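Local atomic coordinates of probable tagatose 6-phosphate kinase (PDB entry 3TXV), a protein that probably takes part in carbohydrate metabolism, where it is tentatively assigned tagatose-6-phosphate kinase activity and resembles the GatZ/KbaZ-like subunits of tagatose-bisphosphate aldolase. Residues A37-H42 and D80-P85. Numbering follows the deposited sequence.
Sequences AMLRAH and DRIEFP
The F84 ring meets M38 with a face and H42 with its edge, and so packs the loop that leaves helix 68-81 against helix 31-43, two outer helices of the TIM barrel. From M38, a selenomethionine, CG sits over the centre of one ring face, 4.1 Å from the F84 centroid and only 10° off the normal, a CH-pi contact. The M38 chain then runs on extended, which carries SE obliquely past the ring as a Met-aromatic contact. P85 CD lies over the opposite face, offset toward the rim. F84 turns its edge to the face of H42 in a T-shaped pair, planes at 87° and centroids 5.8 Å apart. With F84 CG anti to the backbone N (chi1 -176°), the ring extends from the loop to helix 31-43. Replacing the ring with the methyl of an alanine is likely to leave M38 CG and the H42 face without their aromatic partner, opening a gap beside V48 and I89 of the barrel strands. A Schellman motif closes helix 68-81: E83, at positive phi, is the C-prime residue, with F84 N-H bonded to A79 O and E83 N-H to D80 O. I82, the residue before E83, points CD1 at helix 31-43, 3.9 Å from M38 CB and 4.0 Å from L39 CD2.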
loop_
_atom_site.group_PDB
_atom_site.type_symbol
_atom_site.label_atom_id
_atom_site.label_comp_id
_atom_site.label_asym_id
_atom_site.label_seq_id
_atom_site.Cartn_x
_atom_site.Cartn_y
_atom_site.Cartn_z
ATOM N N ALA A 37 4.923 -10.739 -2.405
ATOM C CA ALA A 37 5.539 -10.160 -1.227
ATOM C C ALA A 37 5.960 -11.248 -0.299
ATOM O O ALA A 37 7.060 -11.225 0.211
ATOM C CB ALA A 37 4.600 -9.194 -0.521
HETATM N N MSE A 38 5.091 -12.207 -0.067
HETATM C CA MSE A 38 5.481 -13.296 0.802
HETATM C C MSE A 38 6.733 -14.012 0.252
HETATM O O MSE A 38 7.744 -14.066 0.929
HETATM C CB MSE A 38 4.310 -14.246 1.048
HETATM C CG MSE A 38 3.289 -13.750 2.065
HETATM SE SE MSE A 38 1.700 -14.704 1.639
HETATM C CE MSE A 38 0.625 -14.579 3.235
ATOM N N LEU A 39 6.687 -14.489 -0.995
ATOM C CA LEU A 39 7.812 -15.204 -1.609
ATOM C C LEU A 39 9.159 -14.514 -1.442
ATOM O O LEU A 39 10.178 -15.177 -1.233
ATOM C CB LEU A 39 7.549 -15.518 -3.089
ATOM C CG LEU A 39 6.494 -16.610 -3.394
ATOM C CD1 LEU A 39 6.276 -16.822 -4.881
ATOM C CD2 LEU A 39 6.809 -17.961 -2.727
ATOM N N ARG A 40 9.187 -13.193 -1.521
ATOM C CA ARG A 40 10.446 -12.492 -1.348
ATOM C C ARG A 40 10.879 -12.526 0.116
ATOM O O ARG A 40 12.037 -12.866 0.421
ATOM C CB ARG A 40 10.354 -11.072 -1.899
ATOM C CG ARG A 40 11.382 -10.102 -1.350
ATOM C CD ARG A 40 12.776 -10.440 -1.744
ATOM N NE ARG A 40 12.835 -10.751 -3.164
ATOM C CZ ARG A 40 13.945 -10.745 -3.891
ATOM N NH1 ARG A 40 15.104 -10.429 -3.336
ATOM N NH2 ARG A 40 13.892 -11.044 -5.179
ATOM N N ALA A 41 9.965 -12.187 1.026
ATOM C CA ALA A 41 10.244 -12.319 2.449
ATOM C C ALA A 41 10.831 -13.704 2.771
ATOM O O ALA A 41 11.876 -13.799 3.412
ATOM C CB ALA A 41 9.011 -12.060 3.259
ATOM N N HIS A 42 10.294 -14.747 2.196
ATOM C CA HIS A 42 10.786 -16.059 2.467
ATOM C C HIS A 42 12.238 -16.135 2.094
ATOM O O HIS A 42 13.018 -16.737 2.767
ATOM C CB HIS A 42 10.024 -17.049 1.635
ATOM C CG HIS A 42 9.893 -18.390 2.272
ATOM N ND1 HIS A 42 9.019 -19.348 1.815
ATOM C CD2 HIS A 42 10.511 -18.922 3.345
ATOM C CE1 HIS A 42 9.111 -20.416 2.578
ATOM N NE2 HIS A 42 10.012 -20.183 3.509
ATOM N N ASP A 80 -1.010 -20.333 2.761
ATOM C CA ASP A 80 -1.104 -21.776 2.674
ATOM C C ASP A 80 -0.736 -22.228 1.264
ATOM O O ASP A 80 0.219 -22.992 1.106
ATOM C CB ASP A 80 -2.513 -22.268 3.023
ATOM C CG ASP A 80 -2.925 -21.921 4.424
ATOM O OD1 ASP A 80 -2.061 -21.528 5.267
ATOM O OD2 ASP A 80 -4.144 -22.055 4.658
ATOM N N ARG A 81 -1.474 -21.754 0.254
ATOM C CA ARG A 81 -1.219 -22.147 -1.130
ATOM C C ARG A 81 0.291 -22.317 -1.442
ATOM O O ARG A 81 0.661 -23.120 -2.311
ATOM C CB ARG A 81 -1.867 -21.146 -2.115
ATOM C CG ARG A 81 -3.369 -21.296 -2.388
ATOM N N ILE A 82 1.137 -21.578 -0.715
ATOM C CA ILE A 82 2.586 -21.480 -0.982
ATOM C C ILE A 82 3.461 -21.864 0.216
ATOM O O ILE A 82 4.635 -21.472 0.273
ATOM C CB ILE A 82 3.006 -20.037 -1.470
ATOM C CG1 ILE A 82 2.627 -18.965 -0.439
ATOM C CG2 ILE A 82 2.367 -19.710 -2.810
ATOM C CD1 ILE A 82 3.444 -17.703 -0.511
ATOM N N GLU A 83 2.895 -22.598 1.178
ATOM C CA GLU A 83 3.614 -23.005 2.398
ATOM C C GLU A 83 4.393 -21.836 3.048
ATOM O O GLU A 83 5.629 -21.900 3.220
ATOM C CB GLU A 83 4.583 -24.182 2.126
ATOM C CG GLU A 83 4.315 -25.027 0.859
ATOM C CD GLU A 83 3.527 -26.304 1.142
ATOM O OE1 GLU A 83 2.278 -26.236 1.325
ATOM O OE2 GLU A 83 4.178 -27.382 1.170
ATOM N N PHE A 84 3.683 -20.777 3.399
ATOM C CA PHE A 84 4.291 -19.671 4.101
ATOM C C PHE A 84 3.690 -19.564 5.483
ATOM O O PHE A 84 2.490 -19.568 5.637
ATOM C CB PHE A 84 4.056 -18.383 3.364
ATOM C CG PHE A 84 4.726 -17.232 3.987
ATOM C CD1 PHE A 84 4.105 -16.498 4.934
ATOM C CD2 PHE A 84 5.991 -16.901 3.651
ATOM C CE1 PHE A 84 4.729 -15.476 5.512
ATOM C CE2 PHE A 84 6.610 -15.864 4.246
ATOM C CZ PHE A 84 5.981 -15.151 5.159
ATOM N N PRO A 85 4.525 -19.537 6.505
ATOM C CA PRO A 85 4.024 -19.478 7.874
ATOM C C PRO A 85 3.384 -18.189 8.345
ATOM O O PRO A 85 3.982 -17.145 8.296
ATOM C CB PRO A 85 5.267 -19.744 8.694
ATOM C CG PRO A 85 6.342 -19.334 7.872
ATOM C CD PRO A 85 5.985 -19.585 6.474
#